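Local coordinates for beta-agarase (Persicobacter, PDB 6AII), which probably hydrolyses beta-1,4 linkages of agarose to release neoagarobiose, as a calcium-containing beta-agarase of glycoside hydrolase family 16, at residues A[30-44]-A[65-77]. Numbering follows the deposited sequence.
Sequences DFNYDFPANKEETYI and RHENVSVSNGHMN. With CA (calcium ion), chain B.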
loop_
_atom_site.group_PDB
_atom_site.type_symbol
_atom_site.label_atom_id
_atom_site.label_comp_id
_atom_site.label_asym_id
_atom_site.label_seq_id
_atom_site.Cartn_x
_atom_site.Cartn_y
_atom_site.Cartn_z
ATOM N N ASP A 30 -0.163 0.424 -17.464
ATOM C CA ASP A 30 -1.581 0.774 -17.355
ATOM C C ASP A 30 -2.564 -0.377 -17.586
ATOM O O ASP A 30 -3.759 -0.152 -17.659
ATOM C CB ASP A 30 -1.893 2.004 -18.203
ATOM C CG ASP A 30 -1.578 1.908 -19.679
ATOM O OD1 ASP A 30 -1.104 0.859 -20.136
ATOM O OD2 ASP A 30 -1.876 2.925 -20.342
ATOM N N PHE A 31 -2.029 -1.617 -17.621
ATOM C CA PHE A 31 -2.843 -2.832 -17.451
ATOM C C PHE A 31 -4.003 -2.968 -18.457
ATOM O O PHE A 31 -5.119 -3.350 -18.094
ATOM C CB PHE A 31 -3.379 -2.874 -16.002
ATOM C CG PHE A 31 -2.274 -3.074 -15.016
ATOM C CD1 PHE A 31 -1.491 -4.205 -15.102
ATOM C CD2 PHE A 31 -1.979 -2.137 -14.032
ATOM C CE1 PHE A 31 -0.461 -4.432 -14.210
ATOM C CE2 PHE A 31 -0.954 -2.365 -13.138
ATOM C CZ PHE A 31 -0.194 -3.506 -13.228
ATOM N N ASN A 32 -3.715 -2.653 -19.715
ATOM C CA ASN A 32 -4.776 -2.651 -20.731
ATOM C C ASN A 32 -4.611 -3.870 -21.636
ATOM O O ASN A 32 -4.937 -3.841 -22.830
ATOM C CB ASN A 32 -4.838 -1.299 -21.440
ATOM C CG ASN A 32 -5.153 -0.140 -20.496
ATOM O OD1 ASN A 32 -5.913 -0.247 -19.503
ATOM N ND2 ASN A 32 -4.623 1.012 -20.854
ATOM N N TYR A 33 -4.095 -4.947 -21.071
ATOM C CA TYR A 33 -3.951 -6.234 -21.740
ATOM C C TYR A 33 -4.648 -7.299 -20.884
ATOM O O TYR A 33 -4.994 -7.036 -19.715
ATOM C CB TYR A 33 -2.481 -6.594 -21.940
ATOM C CG TYR A 33 -1.668 -6.487 -20.666
ATOM C CD1 TYR A 33 -1.622 -7.507 -19.746
ATOM C CD2 TYR A 33 -1.047 -5.296 -20.317
ATOM C CE1 TYR A 33 -0.895 -7.408 -18.563
ATOM C CE2 TYR A 33 -0.322 -5.185 -19.142
ATOM C CZ TYR A 33 -0.261 -6.232 -18.242
ATOM O OH TYR A 33 0.452 -6.117 -17.092
ATOM N N ASP A 34 -4.853 -8.474 -21.489
ATOM C CA ASP A 34 -5.498 -9.616 -20.814
ATOM C C ASP A 34 -4.385 -10.505 -20.239
ATOM O O ASP A 34 -3.438 -10.961 -20.925
ATOM C CB ASP A 34 -6.435 -10.402 -21.730
ATOM C CG ASP A 34 -7.750 -9.704 -22.022
ATOM O OD1 ASP A 34 -8.165 -8.867 -21.215
ATOM O OD2 ASP A 34 -8.393 -10.063 -23.019
ATOM N N PHE A 35 -4.508 -10.808 -18.938
ATOM C CA PHE A 35 -3.718 -11.840 -18.279
ATOM C C PHE A 35 -4.685 -12.688 -17.471
ATOM O O PHE A 35 -5.081 -12.312 -16.355
ATOM C CB PHE A 35 -2.593 -11.311 -17.382
ATOM C CG PHE A 35 -1.777 -12.422 -16.783
ATOM C CD1 PHE A 35 -0.752 -13.036 -17.490
ATOM C CD2 PHE A 35 -2.034 -12.872 -15.498
ATOM C CE1 PHE A 35 -0.066 -14.105 -16.936
ATOM C CE2 PHE A 35 -1.363 -13.971 -14.966
ATOM C CZ PHE A 35 -0.352 -14.564 -15.669
ATOM N N PRO A 36 -5.111 -13.846 -18.022
ATOM C CA PRO A 36 -6.007 -14.652 -17.257
ATOM C C PRO A 36 -5.367 -15.205 -15.982
ATOM O O PRO A 36 -4.196 -15.412 -15.952
ATOM C CB PRO A 36 -6.372 -15.848 -18.175
ATOM C CG PRO A 36 -6.079 -15.321 -19.552
ATOM C CD PRO A 36 -4.931 -14.364 -19.392
ATOM N N ALA A 37 -6.227 -15.370 -14.992
ATOM C CA ALA A 37 -5.772 -15.956 -13.704
ATOM C C ALA A 37 -4.959 -17.228 -13.988
ATOM O O ALA A 37 -5.386 -18.077 -14.774
ATOM C CB ALA A 37 -6.946 -16.259 -12.837
ATOM N N ASN A 38 -3.823 -17.376 -13.331
ATOM C CA ASN A 38 -2.888 -18.427 -13.620
ATOM C C ASN A 38 -2.444 -19.062 -12.300
ATOM O O ASN A 38 -2.005 -18.361 -11.402
ATOM C CB ASN A 38 -1.679 -17.896 -14.370
ATOM C CG ASN A 38 -0.921 -18.964 -15.146
ATOM O OD1 ASN A 38 -0.438 -19.948 -14.591
ATOM N ND2 ASN A 38 -0.720 -18.716 -16.424
ATOM N N LYS A 39 -2.499 -20.393 -12.218
ATOM C CA LYS A 39 -2.060 -21.060 -10.990
ATOM C C LYS A 39 -0.550 -21.119 -10.822
ATOM O O LYS A 39 -0.066 -21.426 -9.657
ATOM C CB LYS A 39 -2.601 -22.495 -10.946
ATOM C CG LYS A 39 -4.090 -22.600 -10.858
ATOM C CD LYS A 39 -4.602 -24.039 -10.795
ATOM C CE LYS A 39 -6.119 -24.047 -10.814
ATOM N NZ LYS A 39 -6.651 -25.422 -10.681
ATOM N N GLU A 40 0.217 -20.778 -11.847
ATOM C CA GLU A 40 1.627 -20.879 -11.773
ATOM C C GLU A 40 2.276 -19.506 -11.608
ATOM O O GLU A 40 1.745 -18.496 -12.106
ATOM C CB GLU A 40 2.201 -21.477 -13.058
ATOM C CG GLU A 40 1.674 -22.875 -13.402
ATOM C CD GLU A 40 2.055 -23.996 -12.444
ATOM O OE1 GLU A 40 3.115 -23.884 -11.795
ATOM O OE2 GLU A 40 1.271 -24.972 -12.323
ATOM N N GLU A 41 3.416 -19.504 -10.939
ATOM C CA GLU A 41 4.186 -18.317 -10.726
ATOM C C GLU A 41 4.539 -17.691 -12.082
ATOM O O GLU A 41 5.085 -18.345 -12.955
ATOM C CB GLU A 41 5.463 -18.588 -9.953
ATOM C CG GLU A 41 6.393 -17.380 -9.961
ATOM C CD GLU A 41 7.703 -17.593 -9.218
ATOM O OE1 GLU A 41 7.620 -17.902 -8.019
ATOM O OE2 GLU A 41 8.805 -17.420 -9.833
ATOM N N THR A 42 4.291 -16.403 -12.233
ATOM C CA THR A 42 4.467 -15.743 -13.515
ATOM C C THR A 42 4.820 -14.290 -13.228
ATOM O O THR A 42 4.190 -13.724 -12.343
ATOM C CB THR A 42 3.151 -15.752 -14.320
ATOM O OG1 THR A 42 2.589 -17.068 -14.433
ATOM C CG2 THR A 42 3.325 -15.167 -15.697
ATOM N N TYR A 43 5.792 -13.727 -13.936
ATOM C CA TYR A 43 5.941 -12.257 -13.985
ATOM C C TYR A 43 5.053 -11.700 -15.091
ATOM O O TYR A 43 5.395 -11.777 -16.292
ATOM C CB TYR A 43 7.390 -11.778 -14.195
ATOM C CG TYR A 43 8.235 -11.808 -12.942
ATOM C CD1 TYR A 43 8.174 -10.776 -12.021
ATOM C CD2 TYR A 43 9.033 -12.895 -12.638
ATOM C CE1 TYR A 43 8.896 -10.801 -10.845
ATOM C CE2 TYR A 43 9.763 -12.942 -11.452
ATOM C CZ TYR A 43 9.707 -11.881 -10.566
ATOM O OH TYR A 43 10.380 -11.833 -9.381
ATOM N N ILE A 44 3.926 -11.100 -14.686
ATOM C CA ILE A 44 2.952 -10.540 -15.611
ATOM C C ILE A 44 3.625 -9.367 -16.310
ATOM O O ILE A 44 4.186 -8.467 -15.692
ATOM C CB ILE A 44 1.659 -10.137 -14.889
ATOM C CG1 ILE A 44 1.036 -11.284 -14.124
ATOM C CG2 ILE A 44 0.670 -9.515 -15.836
ATOM C CD1 ILE A 44 -0.029 -10.913 -13.122
ATOM N N ARG A 65 -2.887 -16.867 -3.345
ATOM C CA ARG A 65 -2.870 -17.889 -4.371
ATOM C C ARG A 65 -2.499 -17.190 -5.663
ATOM O O ARG A 65 -3.038 -16.136 -5.950
ATOM C CB ARG A 65 -4.230 -18.556 -4.495
ATOM C CG ARG A 65 -4.618 -19.445 -3.315
ATOM C CD ARG A 65 -3.686 -20.627 -3.189
ATOM N NE ARG A 65 -4.042 -21.510 -2.067
ATOM C CZ ARG A 65 -3.461 -21.507 -0.866
ATOM N NH1 ARG A 65 -2.551 -20.591 -0.520
ATOM N NH2 ARG A 65 -3.806 -22.483 -0.001
ATOM N N HIS A 66 -1.682 -17.854 -6.465
ATOM C CA HIS A 66 -1.302 -17.286 -7.752
ATOM C C HIS A 66 -2.558 -16.956 -8.585
ATOM O O HIS A 66 -2.603 -15.890 -9.277
ATOM C CB HIS A 66 -0.462 -18.302 -8.554
ATOM C CG HIS A 66 0.873 -18.522 -7.938
ATOM N ND1 HIS A 66 1.137 -19.622 -7.118
ATOM C CD2 HIS A 66 1.987 -17.772 -7.906
ATOM C CE1 HIS A 66 2.359 -19.526 -6.643
ATOM N NE2 HIS A 66 2.936 -18.455 -7.177
ATOM N N GLU A 67 -3.581 -17.807 -8.554
ATOM C CA GLU A 67 -4.735 -17.670 -9.415
ATOM C C GLU A 67 -5.721 -16.589 -8.934
ATOM O O GLU A 67 -6.792 -16.438 -9.504
ATOM C CB GLU A 67 -5.492 -18.997 -9.556
ATOM C CG GLU A 67 -5.915 -19.617 -8.240
ATOM C CD GLU A 67 -4.947 -20.631 -7.649
ATOM O OE1 GLU A 67 -3.706 -20.405 -7.685
ATOM O OE2 GLU A 67 -5.463 -21.602 -7.027
ATOM N N ASN A 68 -5.360 -15.844 -7.890
ATOM C CA ASN A 68 -6.198 -14.750 -7.373
ATOM C C ASN A 68 -5.641 -13.400 -7.857
ATOM O O ASN A 68 -6.063 -12.356 -7.349
ATOM C CB ASN A 68 -6.318 -14.789 -5.851
ATOM C CG ASN A 68 -7.391 -15.784 -5.423
ATOM O OD1 ASN A 68 -7.279 -16.992 -5.736
ATOM N ND2 ASN A 68 -8.461 -15.334 -4.757
ATOM N N VAL A 69 -4.781 -13.433 -8.880
ATOM C CA VAL A 69 -4.335 -12.207 -9.567
ATOM C C VAL A 69 -4.635 -12.378 -11.060
ATOM O O VAL A 69 -4.250 -13.357 -11.677
ATOM C CB VAL A 69 -2.834 -11.929 -9.351
ATOM C CG1 VAL A 69 -2.343 -10.722 -10.175
ATOM C CG2 VAL A 69 -2.454 -11.719 -7.894
ATOM N N SER A 70 -5.219 -11.355 -11.675
ATOM C CA SER A 70 -5.426 -11.389 -13.147
ATOM C C SER A 70 -5.359 -9.943 -13.642
ATOM O O SER A 70 -5.226 -9.007 -12.870
ATOM C CB SER A 70 -6.754 -12.022 -13.485
ATOM O OG SER A 70 -7.818 -11.224 -13.013
ATOM N N VAL A 71 -5.403 -9.803 -14.948
ATOM C CA VAL A 71 -5.510 -8.486 -15.581
ATOM C C VAL A 71 -6.590 -8.570 -16.630
ATOM O O VAL A 71 -6.564 -9.437 -17.497
ATOM C CB VAL A 71 -4.189 -7.969 -16.177
ATOM C CG1 VAL A 71 -4.389 -6.544 -16.687
ATOM C CG2 VAL A 71 -3.025 -8.002 -15.205
ATOM N N SER A 72 -7.557 -7.671 -16.528
ATOM C CA SER A 72 -8.708 -7.671 -17.464
ATOM C C SER A 72 -9.420 -6.334 -17.343
ATOM O O SER A 72 -9.358 -5.649 -16.301
ATOM C CB SER A 72 -9.718 -8.792 -17.253
ATOM O OG SER A 72 -10.354 -8.648 -16.004
ATOM N N ASN A 73 -10.087 -5.948 -18.427
ATOM C CA ASN A 73 -11.036 -4.852 -18.369
ATOM C C ASN A 73 -10.366 -3.513 -18.005
ATOM O O ASN A 73 -11.101 -2.596 -17.568
ATOM C CB ASN A 73 -12.234 -5.180 -17.500
ATOM C CG ASN A 73 -12.918 -6.441 -17.958
ATOM O OD1 ASN A 73 -12.874 -7.436 -17.235
ATOM N ND2 ASN A 73 -13.375 -6.454 -19.192
ATOM N N GLY A 74 -9.084 -3.390 -18.246
ATOM C CA GLY A 74 -8.294 -2.161 -18.029
ATOM C C GLY A 74 -7.591 -2.078 -16.702
ATOM O O GLY A 74 -6.897 -1.060 -16.453
ATOM N N HIS A 75 -7.672 -3.150 -15.900
ATOM C CA HIS A 75 -7.012 -3.109 -14.569
ATOM C C HIS A 75 -6.498 -4.484 -14.164
ATOM O O HIS A 75 -7.052 -5.542 -14.540
ATOM C CB HIS A 75 -7.983 -2.602 -13.498
ATOM C CG HIS A 75 -9.363 -3.049 -13.703
ATOM N ND1 HIS A 75 -9.790 -4.333 -13.326
ATOM C CD2 HIS A 75 -10.440 -2.447 -14.244
ATOM C CE1 HIS A 75 -11.082 -4.430 -13.663
ATOM N NE2 HIS A 75 -11.481 -3.330 -14.186
ATOM N N MET A 76 -5.486 -4.435 -13.311
ATOM C CA MET A 76 -5.050 -5.626 -12.580
ATOM C C MET A 76 -6.126 -5.893 -11.511
ATOM O O MET A 76 -6.637 -4.920 -10.893
ATOM C CB MET A 76 -3.706 -5.412 -11.891
ATOM C CG MET A 76 -3.325 -6.533 -10.984
ATOM S SD MET A 76 -1.560 -6.350 -10.467
ATOM C CE MET A 76 -0.687 -6.918 -11.833
ATOM N N ASN A 77 -6.475 -7.139 -11.320
ATOM C CA ASN A 77 -7.485 -7.588 -10.365
ATOM C C ASN A 77 -6.764 -8.385 -9.268
ATOM O O ASN A 77 -6.052 -9.351 -9.570
ATOM C CB ASN A 77 -8.486 -8.535 -11.023
ATOM C CG ASN A 77 -9.172 -7.909 -12.204
ATOM O OD1 ASN A 77 -9.849 -6.924 -11.975
ATOM N ND2 ASN A 77 -9.009 -8.507 -13.395
HETATM CA CA CA B . -5.862 0.763 -17.184
HETATM O O HOH W 1 -7.013 -5.041 -18.962
HETATM O O HOH W 2 -2.356 -15.278 -11.884
HETATM O O HOH W 3 -1.931 -22.217 -7.392
HETATM O O HOH W 4 5.561 -17.835 -6.588
HETATM O O HOH W 5 -8.019 1.430 -18.292
#
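With CG anti to its carbonyl carbon (chi1 -67°), Phe31 lays one ring face over Met76, whose extended first two torsions and bend at chi3 (-78°) carry the methyl back to the ring. Met76 CB sits almost on the ring normal, 4.0 Å from the centroid, in a CH-pi contact, while SD lies obliquely, a Met-aromatic contact. Val71 divides its branches: CG1 is over the Tyr33 ring near its rim and meets Phe31 CB, whereas CG2 reaches Ile44 CG2 at 4.0 Å. Ile44 also stretches CD1 to Val69 CG1, and its CG1 covers a face of the Phe35 ring. Trp48 and Val108 extend this apolar layer around Met76.

The backbones join through one antiparallel hydrogen-bonded pair, Phe35 with Val71; the bond from Phe35 N to Val71 O is 2.9 Å long and nearly straight (174°). On one side of this bridge, water 1 donates to Phe31 O and Tyr33 O and accepts from Gly74 N. On the other, water 2 ties Asn38 N to Val69 O, 2.7 Å from the water. Farther along, the backbone of Glu40 and Glu41 crosses one face of the His66 imidazole, with Glu41 CA 3.6 Å from His66 CD2; water 4 lies in the ring plane, linking His66 NE2 to Glu41 OE1.

At the type I' turn from Ser72 to His75, calcium is bound by Gly74 O at 2.2 Å, Asp30 O and Asn32 OD1. Asp5, Asp316 and water 5 help complete this calcium site, which pins an irregular loop to a beta-hairpin at the margin of the GH16 beta-sandwich.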